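Local coordinates for SusD superfamily protein (PDB 3L22) that probably binds glycans at the outer membrane of Bacteroides fragilis for uptake, as SusD-family proteins do, and carries zinc ions in the crystal, at residues A[33-39]-A[259-265]; A[53-57]-A[386-390]; A[144-150]-A[165-171]; A[227-233]-A[246-250]; A[349-353]-A[369-373]. All blocks are in the same frame, centred on the assembly; numbering follows the deposited sequence.

How the contacts relate
All five contacts lie in one chain, a largely helical SusD-family fold. Contact 1 (33-39 with 259-265) and contact 2 (53-57 with 386-390) cross along the sequence, their centres 24 Å apart; these long-range ties, the second joining the two SusD-family sequence regions, hold distant parts of the chain in one body. Contacts 3 and 4 are local closures nested inside both loops, with centres 34 Å apart on opposite sides of the chain's centre. Contact 5 is nested within contact 2 alone, and helix 374-388, which follows it, ends at R386-E388 of contact 2. Contacts 2 and 4 approach to about 4 Å between nearest atoms without touching, whereas the centres of contacts 1 and 5 lie 41 Å apart.

Contact 1: residues A[33-39]-A[259-265]; sequences KNTGTKS and NIPNTQQ
This is a polar loop-loop contact, joining the turn that follows helix 18-33 to the loop between strand 249-253 and helix 267-271. Neither segment is regular; the CA atoms come nearest at N34-P261 (6.3 Å), T37-N262 (5.7 Å) and S39-Q265 (6.3 Å). Within 33-39, T35 N bonds to K38 O (2.8 Å), while T35 OG1 (chi1 p) accepts from T37 N (3.2 Å) and K38 N (3.0 Å). The other loop makes a type II beta turn from N262 to Q265, with Q264 at phi/psi 52/42.

Side-chain amides do most of the joining. N34 (chi1 p) gives ND2 to N259 O at 3.0 Å and to its neighbour, T35 O, at 2.8 Å. Its OD1 takes K33 NZ at 2.8 Å, and K33 NZ also makes a weak bond to N259 OD1 (3.0 Å), an oxygen also held by A256 N. Further along, N262 ND2 reaches G36 O at 2.8 Å. Q265 (chi1 m, chi2 t) sends NE2 to T37 O at 2.6 Å. Water 1 lies between the loops, 2.8 Å from T35 O, 2.9 Å from N262 N and 2.7 Å from Q265 OE1. P261 CG packs against N34 OD1 at 3.8 Å. Asparagine and glutamine amides thus satisfy carbonyls of two irregular loops, one folded as an ST turn with an ST motif at T35, the other as a type II turn.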
# COMPACT_ATOMS: atom_id res chain seq x y z
N LYS A 33 0.34 -6.26 -9.99
CA LYS A 33 0.46 -7.38 -9.06
C LYS A 33 1.79 -8.14 -9.26
O LYS A 33 2.72 -8.01 -8.43
CB LYS A 33 -0.77 -8.27 -9.22
CG LYS A 33 -0.89 -9.49 -8.30
CD LYS A 33 -2.11 -10.38 -8.68
CE LYS A 33 -1.99 -11.21 -9.98
NZ LYS A 33 -1.05 -12.40 -9.87
N ASN A 34 1.91 -8.91 -10.36
CA ASN A 34 3.17 -9.61 -10.70
C ASN A 34 3.13 -10.13 -12.10
O ASN A 34 2.06 -10.24 -12.69
CB ASN A 34 3.51 -10.78 -9.74
CG ASN A 34 2.47 -11.86 -9.72
OD1 ASN A 34 1.52 -11.78 -8.94
ND2 ASN A 34 2.66 -12.90 -10.54
N THR A 35 4.29 -10.45 -12.64
CA THR A 35 4.34 -11.23 -13.87
C THR A 35 4.72 -12.66 -13.53
O THR A 35 4.80 -13.06 -12.34
CB THR A 35 5.32 -10.64 -14.83
OG1 THR A 35 6.65 -10.86 -14.30
CG2 THR A 35 4.96 -9.14 -15.06
N GLY A 36 4.94 -13.46 -14.57
CA GLY A 36 5.45 -14.81 -14.42
C GLY A 36 6.81 -14.91 -13.76
O GLY A 36 7.12 -15.97 -13.19
N THR A 37 7.63 -13.87 -13.87
CA THR A 37 8.99 -13.91 -13.32
C THR A 37 9.34 -12.85 -12.30
O THR A 37 10.27 -13.03 -11.56
CB THR A 37 10.02 -13.85 -14.45
OG1 THR A 37 9.68 -12.77 -15.33
CG2 THR A 37 10.04 -15.22 -15.28
N LYS A 38 8.58 -11.76 -12.22
CA LYS A 38 8.90 -10.64 -11.32
C LYS A 38 7.61 -10.25 -10.61
O LYS A 38 6.52 -10.67 -11.04
CB LYS A 38 9.45 -9.47 -12.12
CG LYS A 38 10.82 -9.77 -12.84
CD LYS A 38 11.94 -9.85 -11.83
CE LYS A 38 13.31 -10.10 -12.46
NZ LYS A 38 14.31 -9.78 -11.40
N SER A 39 7.73 -9.50 -9.53
CA SER A 39 6.58 -9.09 -8.77
C SER A 39 6.60 -7.61 -8.48
O SER A 39 7.68 -6.98 -8.44
CB SER A 39 6.45 -9.95 -7.51
OG SER A 39 7.52 -9.79 -6.60
N ASN A 259 -1.27 -17.66 -12.09
CA ASN A 259 -0.61 -16.34 -12.10
C ASN A 259 0.06 -15.99 -10.78
O ASN A 259 0.35 -14.82 -10.54
CB ASN A 259 -1.59 -15.24 -12.55
CG ASN A 259 -2.75 -14.98 -11.53
OD1 ASN A 259 -2.55 -14.98 -10.31
ND2 ASN A 259 -3.93 -14.70 -12.04
N ILE A 260 0.28 -16.99 -9.92
CA ILE A 260 0.97 -16.76 -8.65
C ILE A 260 2.43 -16.28 -8.87
O ILE A 260 3.01 -16.54 -9.94
CB ILE A 260 0.95 -17.99 -7.73
CG1 ILE A 260 1.43 -19.26 -8.48
CG2 ILE A 260 -0.45 -18.17 -7.11
CD1 ILE A 260 1.90 -20.41 -7.62
N PRO A 261 3.03 -15.61 -7.88
CA PRO A 261 4.41 -15.19 -8.06
C PRO A 261 5.38 -16.36 -8.11
O PRO A 261 5.12 -17.43 -7.58
CB PRO A 261 4.68 -14.31 -6.84
CG PRO A 261 3.33 -13.87 -6.31
CD PRO A 261 2.48 -15.11 -6.61
N ASN A 262 6.51 -16.14 -8.76
CA ASN A 262 7.56 -17.16 -8.89
C ASN A 262 8.37 -17.30 -7.57
O ASN A 262 8.02 -16.72 -6.51
CB ASN A 262 8.43 -16.77 -10.09
CG ASN A 262 8.97 -17.97 -10.85
OD1 ASN A 262 9.46 -18.92 -10.25
ND2 ASN A 262 8.89 -17.93 -12.18
N THR A 263 9.46 -18.08 -7.61
CA THR A 263 10.23 -18.43 -6.42
C THR A 263 10.64 -17.25 -5.60
O THR A 263 11.21 -16.31 -6.13
CB THR A 263 11.48 -19.19 -6.78
OG1 THR A 263 11.07 -20.17 -7.71
CG2 THR A 263 12.07 -19.89 -5.59
N GLN A 264 10.30 -17.33 -4.31
CA GLN A 264 10.59 -16.30 -3.33
C GLN A 264 10.11 -14.92 -3.74
O GLN A 264 10.83 -13.96 -3.59
CB GLN A 264 12.07 -16.30 -2.96
CG GLN A 264 12.42 -17.53 -2.19
CD GLN A 264 13.82 -17.46 -1.60
OE1 GLN A 264 14.79 -17.07 -2.28
NE2 GLN A 264 13.93 -17.84 -0.31
N GLN A 265 8.92 -14.84 -4.30
CA GLN A 265 8.31 -13.55 -4.60
C GLN A 265 6.98 -13.34 -3.93
O GLN A 265 6.47 -12.25 -3.97
CB GLN A 265 8.16 -13.39 -6.10
CG GLN A 265 9.51 -13.32 -6.81
CD GLN A 265 9.37 -13.10 -8.25
OE1 GLN A 265 8.41 -12.44 -8.68
NE2 GLN A 265 10.32 -13.64 -9.06
O HOH W 1 6.68 -13.76 -10.36

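Contact 2: residues A[53-57]-A[386-390]; sequences GDDVI and RLEFI
Charge pairing dominates where the loop entering strand 56-58 meets the C-terminal end of helix 374-388. R386 (chi1 m, chi2 t, chi3 p) extends from the last helical turn, and D55 (chi1 m) points toward it: R386 NH2 bonds D55 OD1 at 2.7 Å, R386 NE bonds D55 OD1 at 3.0 Å and, weakly, D55 OD2 at 3.2 Å. D54 (chi1 p) completes the network, its OD1 3.3 Å from R386 NH2 but well out of the guanidinium plane, so charge alone acts there; its stronger partner is R395.

Water 2 donates to D55 OD2 at 2.6 Å and to R386 O at 2.8 Å.

I390 (chi1 t, chi2 t) follows F389, where the helical angles end. The CA atoms of D55 and I390 lie 6.7 Å apart; I390 CD1 is in van der Waals contact with D55 O (3.6 Å), and I390 CG1 makes the apolar contact, 4.0 Å from V56 CG1. The chemistry implies a partly buried ionic cluster around the buried D55, in which two aspartates and two arginines balance their charges.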
# COMPACT_ATOMS: atom_id res chain seq x y z
N GLY A 53 9.58 -0.61 7.41
CA GLY A 53 9.11 -0.40 8.75
C GLY A 53 9.90 -1.04 9.88
O GLY A 53 10.99 -1.57 9.69
N ASP A 54 9.28 -1.01 11.06
CA ASP A 54 9.91 -1.30 12.32
C ASP A 54 9.12 -2.33 13.16
O ASP A 54 9.41 -2.53 14.35
CB ASP A 54 10.07 0.02 13.09
CG ASP A 54 8.72 0.72 13.33
OD1 ASP A 54 7.66 0.18 12.94
OD2 ASP A 54 8.71 1.84 13.89
N ASP A 55 8.18 -3.00 12.53
CA ASP A 55 7.31 -3.96 13.22
C ASP A 55 7.61 -5.42 12.90
O ASP A 55 7.20 -6.31 13.64
CB ASP A 55 5.88 -3.61 12.92
CG ASP A 55 5.47 -2.30 13.59
OD1 ASP A 55 5.96 -2.02 14.73
OD2 ASP A 55 4.65 -1.56 13.00
N VAL A 56 8.28 -5.65 11.77
CA VAL A 56 8.85 -6.94 11.39
C VAL A 56 10.34 -6.75 11.26
O VAL A 56 10.79 -5.60 11.19
CB VAL A 56 8.21 -7.49 10.08
CG1 VAL A 56 6.77 -7.91 10.37
CG2 VAL A 56 8.29 -6.48 8.91
N ILE A 57 11.09 -7.87 11.29
CA ILE A 57 12.52 -7.87 11.02
C ILE A 57 12.85 -8.84 9.93
O ILE A 57 12.22 -9.87 9.81
CB ILE A 57 13.39 -8.24 12.25
CG1 ILE A 57 12.93 -9.57 12.91
CG2 ILE A 57 13.36 -7.09 13.20
CD1 ILE A 57 13.89 -10.11 14.01
N ARG A 386 -0.31 0.15 13.60
CA ARG A 386 0.85 -0.73 13.51
C ARG A 386 0.48 -2.21 13.74
O ARG A 386 0.94 -3.11 13.00
CB ARG A 386 1.92 -0.27 14.51
CG ARG A 386 2.61 1.02 14.11
CD ARG A 386 3.54 1.54 15.19
NE ARG A 386 4.72 0.70 15.30
CZ ARG A 386 5.74 0.93 16.13
NH1 ARG A 386 5.74 1.97 16.96
NH2 ARG A 386 6.76 0.08 16.15
N LEU A 387 -0.38 -2.45 14.73
CA LEU A 387 -0.81 -3.81 15.05
C LEU A 387 -1.85 -4.32 14.04
O LEU A 387 -1.71 -5.42 13.51
CB LEU A 387 -1.35 -3.91 16.49
CG LEU A 387 -1.91 -5.26 16.96
CD1 LEU A 387 -0.83 -6.35 16.85
CD2 LEU A 387 -2.45 -5.20 18.39
N GLU A 388 -2.85 -3.53 13.76
CA GLU A 388 -3.84 -3.93 12.76
C GLU A 388 -3.21 -4.26 11.40
O GLU A 388 -3.66 -5.21 10.79
CB GLU A 388 -4.91 -2.85 12.61
CG GLU A 388 -6.17 -3.26 11.81
CD GLU A 388 -7.10 -4.23 12.54
OE1 GLU A 388 -7.20 -4.20 13.80
OE2 GLU A 388 -7.74 -5.02 11.82
N PHE A 389 -2.20 -3.50 10.95
CA PHE A 389 -1.64 -3.62 9.61
C PHE A 389 -0.23 -4.17 9.52
O PHE A 389 0.44 -4.06 8.48
CB PHE A 389 -1.86 -2.29 8.85
CG PHE A 389 -3.28 -2.05 8.62
CD1 PHE A 389 -3.96 -2.80 7.66
CD2 PHE A 389 -4.00 -1.19 9.43
CE1 PHE A 389 -5.33 -2.63 7.49
CE2 PHE A 389 -5.35 -1.04 9.27
CZ PHE A 389 -6.01 -1.78 8.31
N ILE A 390 0.19 -4.87 10.57
CA ILE A 390 1.44 -5.59 10.54
C ILE A 390 1.42 -6.55 9.37
O ILE A 390 0.47 -7.33 9.19
CB ILE A 390 1.77 -6.28 11.90
CG1 ILE A 390 3.22 -6.81 11.90
CG2 ILE A 390 0.76 -7.41 12.27
CD1 ILE A 390 3.76 -7.20 13.34
O HOH W 2 2.94 -2.43 11.22

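Contact 3: residues A[144-150]-A[165-171]; sequences DAKSVPL and RSTVKQI
Segment 144-150 runs beside the extended residues 165-167 that lead into helix 168-178, and side chains of 165-171 fit the relief of 144-150. K146 and T167 form a single beta bridge, their CA atoms 4.3 Å apart, as are those of P149 and R165. S147 N donates to S166 O (2.7 Å), S166 N to V148 O (2.9 Å) and V168 N to A145 O (2.8 Å). S147 (phi/psi -112/-97) and V148 both face S166, a classic beta bulge.

R165 (chi1 m, chi2 t, chi3 p) curls back over this bulge: one guanidinium face covers K146 C, and its edge clasps S147 O through NE (2.7 Å) and NH2 (2.9 Å). I171 (chi1 m, chi2 m), from the first helical turn, fills the hollow between V148 and L150, with I171 CD1 3.9 Å from V148 CG2 and 4.1 Å from L150 CD1. At the other end V168 CG1 settles on A145 CB (4.2 Å), and T167 CG2 abuts D144 O (3.6 Å). Water 5 fills the gap between L150 N (3.0 Å) and S166 OG (2.7 Å).

T167 is the N-cap of helix 168-178: Q170 N bonds T167 OG1 (3.0 Å) and T167 N bonds Q170 OE1 (2.8 Å), a capping box. V148 and P149 touch W85 of helix 79-103, while L150 and I171 rest on Y128 of helix 113-131.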
# COMPACT_ATOMS: atom_id res chain seq x y z
N ASP A 144 8.69 20.34 -2.51
CA ASP A 144 9.41 20.48 -3.79
C ASP A 144 10.50 19.40 -4.02
O ASP A 144 11.28 19.50 -4.97
CB ASP A 144 9.97 21.90 -3.88
CG ASP A 144 8.86 22.97 -3.85
OD1 ASP A 144 7.74 22.77 -4.42
OD2 ASP A 144 9.09 24.01 -3.22
N ALA A 145 10.57 18.41 -3.16
CA ALA A 145 11.55 17.35 -3.34
C ALA A 145 11.29 16.60 -4.65
O ALA A 145 10.13 16.31 -4.99
CB ALA A 145 11.50 16.36 -2.16
N LYS A 146 12.36 16.28 -5.37
CA LYS A 146 12.21 15.59 -6.66
C LYS A 146 11.81 14.14 -6.45
O LYS A 146 12.38 13.46 -5.61
CB LYS A 146 13.49 15.64 -7.50
CG LYS A 146 13.81 17.04 -8.01
CD LYS A 146 15.09 16.98 -8.78
CE LYS A 146 15.52 18.34 -9.33
NZ LYS A 146 16.49 18.15 -10.47
N SER A 147 10.84 13.69 -7.24
CA SER A 147 10.33 12.34 -7.14
C SER A 147 10.70 11.56 -8.38
O SER A 147 11.82 11.07 -8.46
CB SER A 147 8.83 12.36 -6.84
OG SER A 147 8.30 11.05 -6.80
N VAL A 148 9.80 11.45 -9.36
CA VAL A 148 9.98 10.53 -10.49
C VAL A 148 9.46 11.22 -11.77
O VAL A 148 8.69 12.17 -11.68
CB VAL A 148 9.25 9.20 -10.24
CG1 VAL A 148 9.76 8.46 -8.95
CG2 VAL A 148 7.72 9.36 -10.22
N PRO A 149 9.89 10.75 -12.97
CA PRO A 149 9.29 11.25 -14.22
C PRO A 149 7.81 10.94 -14.32
O PRO A 149 7.40 9.79 -14.06
CB PRO A 149 10.04 10.47 -15.30
CG PRO A 149 11.35 10.03 -14.60
CD PRO A 149 10.98 9.79 -13.22
N LEU A 150 7.03 11.96 -14.69
CA LEU A 150 5.61 11.82 -14.79
C LEU A 150 5.30 11.44 -16.25
O LEU A 150 5.05 12.29 -17.08
CB LEU A 150 4.91 13.12 -14.36
CG LEU A 150 3.37 13.14 -14.32
CD1 LEU A 150 2.78 11.87 -13.66
CD2 LEU A 150 2.90 14.38 -13.57
N ARG A 165 12.49 14.71 -13.40
CA ARG A 165 11.67 14.24 -12.31
C ARG A 165 10.68 15.35 -11.94
O ARG A 165 11.06 16.50 -11.90
CB ARG A 165 12.55 13.88 -11.11
CG ARG A 165 13.66 12.85 -11.41
CD ARG A 165 14.73 12.81 -10.31
NE ARG A 165 14.19 12.23 -9.08
CZ ARG A 165 14.84 12.15 -7.92
NH1 ARG A 165 16.08 12.60 -7.83
NH2 ARG A 165 14.23 11.59 -6.85
N SER A 166 9.42 14.99 -11.71
CA SER A 166 8.46 15.88 -11.09
C SER A 166 8.65 15.86 -9.59
O SER A 166 9.31 14.96 -9.06
CB SER A 166 7.05 15.44 -11.43
OG SER A 166 6.79 15.73 -12.78
N THR A 167 8.08 16.85 -8.90
CA THR A 167 8.20 16.93 -7.45
C THR A 167 7.21 15.96 -6.75
O THR A 167 6.23 15.54 -7.35
CB THR A 167 7.98 18.34 -6.93
OG1 THR A 167 6.61 18.70 -7.11
CG2 THR A 167 8.91 19.41 -7.65
N VAL A 168 7.46 15.63 -5.49
CA VAL A 168 6.53 14.86 -4.66
C VAL A 168 5.13 15.50 -4.67
O VAL A 168 4.13 14.78 -4.84
CB VAL A 168 7.10 14.60 -3.25
CG1 VAL A 168 7.34 15.92 -2.43
CG2 VAL A 168 6.24 13.58 -2.44
N LYS A 169 5.04 16.83 -4.58
CA LYS A 169 3.76 17.53 -4.69
C LYS A 169 3.13 17.31 -6.08
O LYS A 169 1.93 17.03 -6.19
CB LYS A 169 3.91 19.03 -4.40
CG LYS A 169 2.68 19.95 -4.71
CD LYS A 169 2.96 21.44 -4.34
CE LYS A 169 1.74 22.41 -4.45
NZ LYS A 169 1.30 22.83 -5.86
N GLN A 170 3.92 17.43 -7.13
CA GLN A 170 3.36 17.30 -8.49
C GLN A 170 2.81 15.90 -8.73
O GLN A 170 1.78 15.73 -9.40
CB GLN A 170 4.39 17.67 -9.57
CG GLN A 170 4.63 19.16 -9.70
CD GLN A 170 5.86 19.50 -10.53
OE1 GLN A 170 6.87 18.77 -10.54
NE2 GLN A 170 5.77 20.60 -11.25
N ILE A 171 3.49 14.90 -8.17
CA ILE A 171 3.04 13.52 -8.37
C ILE A 171 1.71 13.32 -7.64
O ILE A 171 0.76 12.78 -8.22
CB ILE A 171 4.10 12.49 -7.93
CG1 ILE A 171 5.32 12.55 -8.85
CG2 ILE A 171 3.52 11.07 -7.90
CD1 ILE A 171 5.12 12.22 -10.31
O HOH W 3 6.15 21.26 -6.46
O HOH W 4 15.05 15.89 -12.42
O HOH W 5 8.21 14.68 -14.87

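Contact 4: residues A[227-233]-A[246-250]; sequences VTGYSLP and SQESI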
# COMPACT_ATOMS: atom_id res chain seq x y z
N VAL A 227 -16.68 6.24 2.02
CA VAL A 227 -16.53 4.77 2.01
C VAL A 227 -17.65 4.21 2.88
O VAL A 227 -17.55 4.26 4.10
CB VAL A 227 -15.15 4.34 2.57
CG1 VAL A 227 -15.05 2.80 2.78
CG2 VAL A 227 -14.03 4.90 1.68
N THR A 228 -18.70 3.69 2.26
CA THR A 228 -19.86 3.21 3.00
C THR A 228 -20.15 1.76 2.60
O THR A 228 -19.69 1.28 1.56
CB THR A 228 -21.11 4.06 2.69
OG1 THR A 228 -21.35 3.98 1.28
CG2 THR A 228 -20.93 5.56 3.11
N GLY A 229 -20.89 1.07 3.46
CA GLY A 229 -21.41 -0.26 3.19
C GLY A 229 -20.52 -1.41 3.69
O GLY A 229 -20.92 -2.58 3.55
N TYR A 230 -19.34 -1.10 4.22
CA TYR A 230 -18.42 -2.13 4.74
C TYR A 230 -18.61 -2.30 6.24
O TYR A 230 -19.29 -1.50 6.89
CB TYR A 230 -16.96 -1.80 4.42
CG TYR A 230 -16.70 -1.66 2.94
CD1 TYR A 230 -16.35 -2.76 2.16
CD2 TYR A 230 -16.86 -0.43 2.31
CE1 TYR A 230 -16.12 -2.62 0.80
CE2 TYR A 230 -16.61 -0.29 0.92
CZ TYR A 230 -16.25 -1.37 0.19
OH TYR A 230 -16.05 -1.24 -1.16
N SER A 231 -18.02 -3.35 6.81
CA SER A 231 -18.08 -3.54 8.24
C SER A 231 -16.84 -4.27 8.72
O SER A 231 -15.97 -4.60 7.91
CB SER A 231 -19.37 -4.30 8.58
OG SER A 231 -19.39 -5.53 7.89
N LEU A 232 -16.72 -4.41 10.04
CA LEU A 232 -15.64 -5.10 10.67
C LEU A 232 -16.19 -6.40 11.19
O LEU A 232 -16.85 -6.43 12.23
CB LEU A 232 -15.08 -4.30 11.86
CG LEU A 232 -14.48 -2.92 11.62
CD1 LEU A 232 -14.01 -2.31 12.95
CD2 LEU A 232 -13.35 -3.00 10.58
N PRO A 233 -15.95 -7.51 10.47
CA PRO A 233 -16.35 -8.81 11.03
C PRO A 233 -15.63 -9.11 12.36
O PRO A 233 -14.52 -8.65 12.58
CB PRO A 233 -15.91 -9.79 9.95
CG PRO A 233 -15.82 -8.96 8.68
CD PRO A 233 -15.39 -7.63 9.12
N SER A 246 -13.90 -10.45 2.58
CA SER A 246 -15.00 -10.41 3.50
C SER A 246 -15.75 -9.10 3.27
O SER A 246 -15.37 -8.31 2.39
CB SER A 246 -14.48 -10.45 4.95
OG SER A 246 -13.86 -9.20 5.31
N GLN A 247 -16.75 -8.83 4.09
CA GLN A 247 -17.41 -7.53 4.12
C GLN A 247 -16.52 -6.35 4.56
O GLN A 247 -16.97 -5.20 4.50
CB GLN A 247 -18.64 -7.58 5.02
CG GLN A 247 -19.73 -8.43 4.32
CD GLN A 247 -20.97 -8.56 5.11
OE1 GLN A 247 -21.00 -8.21 6.29
NE2 GLN A 247 -22.01 -9.10 4.50
N GLU A 248 -15.31 -6.64 5.03
CA GLU A 248 -14.30 -5.61 5.33
C GLU A 248 -13.45 -5.19 4.12
O GLU A 248 -12.83 -4.12 4.14
CB GLU A 248 -13.39 -6.10 6.45
CG GLU A 248 -12.65 -5.01 7.16
CD GLU A 248 -11.62 -5.48 8.17
OE1 GLU A 248 -11.73 -6.62 8.67
OE2 GLU A 248 -10.70 -4.66 8.48
N SER A 249 -13.45 -6.01 3.07
CA SER A 249 -12.47 -5.89 2.00
C SER A 249 -12.90 -4.85 0.99
O SER A 249 -13.97 -4.97 0.40
CB SER A 249 -12.32 -7.25 1.29
OG SER A 249 -11.99 -8.26 2.21
N ILE A 250 -12.07 -3.83 0.80
CA ILE A 250 -12.38 -2.79 -0.17
C ILE A 250 -11.69 -3.10 -1.48
O ILE A 250 -12.34 -3.17 -2.53
CB ILE A 250 -12.00 -1.38 0.36
CG1 ILE A 250 -12.78 -1.07 1.65
CG2 ILE A 250 -12.26 -0.35 -0.76
CD1 ILE A 250 -12.22 0.05 2.52
O HOH W 6 -20.89 -4.90 5.55
O HOH W 7 -19.64 -8.10 9.33
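The backbone of 246-250 folds into a type I beta turn from S246 to S249, closed by S249 N to S246 O at 3.1 Å, before the chain turns a corner at I250. Packed against this turn, which leads into strand 249-253, is the irregular loop after helix 217-225, with G229 at positive phi (94°). The two meet where S231 N donates to Q247 O (3.1 Å); S231 and E248 have CA atoms 5.2 Å apart, and E248 CA makes a CA-H...O contact with S231 O (3.2 Å). S246 OG accepts from E248 N (3.0 Å), an ST turn.

Among the side chains, Y230 lays its ring over I250, whose CG1 sits 3.7 Å from the ring centroid, almost on the normal: a CH-pi contact. V227 CG1 packs 4.0 Å from I250 CD1, and P233 CD lies on E248 CB (3.7 Å). The carboxylate of E248 pairs with R326 and R358. I250 and Y230 touch A201 of helix 200-213, and helix 327-339 meets V227 and I250 through T330.

Contact 5: residues A[349-353]-A[369-373]; sequences KSLLK and IDNLS. With EDO (1,2-ethanediol), chain B.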
# COMPACT_ATOMS: atom_id res chain seq x y z
N LYS A 349 -11.62 9.29 18.92
CA LYS A 349 -11.75 8.27 19.96
C LYS A 349 -12.81 7.24 19.61
O LYS A 349 -12.60 6.04 19.82
CB LYS A 349 -12.09 8.89 21.32
CG LYS A 349 -11.01 9.76 22.00
CD LYS A 349 -11.68 10.54 23.15
CE LYS A 349 -10.68 11.13 23.98
NZ LYS A 349 -11.14 12.07 25.06
N SER A 350 -13.95 7.68 19.08
CA SER A 350 -15.01 6.73 18.74
C SER A 350 -14.57 5.82 17.57
O SER A 350 -14.84 4.62 17.59
CB SER A 350 -16.34 7.43 18.44
OG SER A 350 -16.36 7.95 17.13
N LEU A 351 -13.84 6.39 16.61
CA LEU A 351 -13.30 5.62 15.48
C LEU A 351 -12.26 4.59 15.96
O LEU A 351 -12.33 3.41 15.59
CB LEU A 351 -12.71 6.57 14.42
CG LEU A 351 -13.70 7.46 13.65
CD1 LEU A 351 -13.02 8.63 12.91
CD2 LEU A 351 -14.60 6.66 12.70
N LEU A 352 -11.31 5.03 16.80
CA LEU A 352 -10.30 4.14 17.41
C LEU A 352 -10.98 3.00 18.16
O LEU A 352 -10.61 1.83 17.99
CB LEU A 352 -9.34 4.88 18.37
CG LEU A 352 -8.26 4.08 19.09
CD1 LEU A 352 -7.41 3.27 18.06
CD2 LEU A 352 -7.36 4.96 19.97
N LYS A 353 -12.01 3.31 18.94
CA LYS A 353 -12.69 2.29 19.71
C LYS A 353 -13.34 1.22 18.81
O LYS A 353 -13.32 0.02 19.16
CB LYS A 353 -13.71 2.89 20.67
CG LYS A 353 -13.07 3.58 21.86
CD LYS A 353 -14.02 4.48 22.61
CE LYS A 353 -14.93 3.70 23.56
NZ LYS A 353 -15.50 4.50 24.70
N ILE A 369 -9.40 4.56 26.39
CA ILE A 369 -9.50 5.43 25.20
C ILE A 369 -10.24 6.72 25.49
O ILE A 369 -9.82 7.80 25.04
CB ILE A 369 -10.15 4.70 24.00
CG1 ILE A 369 -9.18 3.62 23.48
CG2 ILE A 369 -10.47 5.73 22.87
CD1 ILE A 369 -9.70 2.78 22.34
N ASP A 370 -11.30 6.63 26.28
CA ASP A 370 -12.05 7.81 26.66
C ASP A 370 -11.24 8.88 27.36
O ASP A 370 -11.62 10.03 27.27
CB ASP A 370 -13.29 7.43 27.49
CG ASP A 370 -14.33 6.66 26.66
OD1 ASP A 370 -14.49 6.94 25.44
OD2 ASP A 370 -14.95 5.72 27.19
N ASN A 371 -10.12 8.53 28.00
CA ASN A 371 -9.29 9.52 28.66
C ASN A 371 -8.10 9.99 27.83
O ASN A 371 -7.36 10.80 28.25
CB ASN A 371 -8.81 8.96 30.03
CG ASN A 371 -9.94 8.89 31.05
OD1 ASN A 371 -10.98 9.48 30.85
ND2 ASN A 371 -9.72 8.19 32.16
N LEU A 372 -7.92 9.49 26.63
CA LEU A 372 -6.84 9.99 25.76
C LEU A 372 -7.09 11.41 25.23
O LEU A 372 -8.21 11.77 24.92
CB LEU A 372 -6.68 9.06 24.57
CG LEU A 372 -6.24 7.62 24.84
CD1 LEU A 372 -6.33 6.80 23.55
CD2 LEU A 372 -4.82 7.63 25.43
N SER A 373 -6.02 12.17 25.04
CA SER A 373 -6.09 13.41 24.29
C SER A 373 -4.71 13.73 23.75
O SER A 373 -3.73 13.07 24.11
CB SER A 373 -6.64 14.55 25.16
OG SER A 373 -5.70 14.86 26.13
C1 EDO B . -3.48 12.96 27.19
O1 EDO B . -3.70 11.51 27.21
C2 EDO B . -2.14 13.67 26.87
O2 EDO B . -1.30 13.39 25.71
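The strongest polar link is the salt bridge from K353 to D370, with K353 NZ 2.7 Å from D370 OD1 and, in a weak bond, 2.8 Å from D370 OD2. Both residues are exposed. One helical turn earlier, K349 stretches out (chi1 m, the remaining angles t) along the other segment and gives NZ to D370 O at 3.0 Å; its CB rests 3.9 Å from I369 CG2. The lysines therefore reach the short 3-10 turn at 369-371 from successive turns of one helix, and L372 N to I369 O (3.0 Å) helps to close that turn.

Beneath these charges I369 is the central apolar side chain. Its CD1 meets K353 CG at 3.5 Å and L352 CG at 3.8 Å, so the aliphatic part of the lysine flanks the isoleucine. L352 CD2 also approaches L372 CD1 at 4.2 Å. The ethanediol, probably from the crystallisation liquor, binds at S373: its O2 donates to S373 O (2.9 Å), and S373 N bonds weakly to its O1 (3.2 Å).

The contact folds the loop after helix 345-359 back onto that helix, while L352 and L372 both touch A380 of the following helix 374-388, and L352 reaches L332 of helix 327-339.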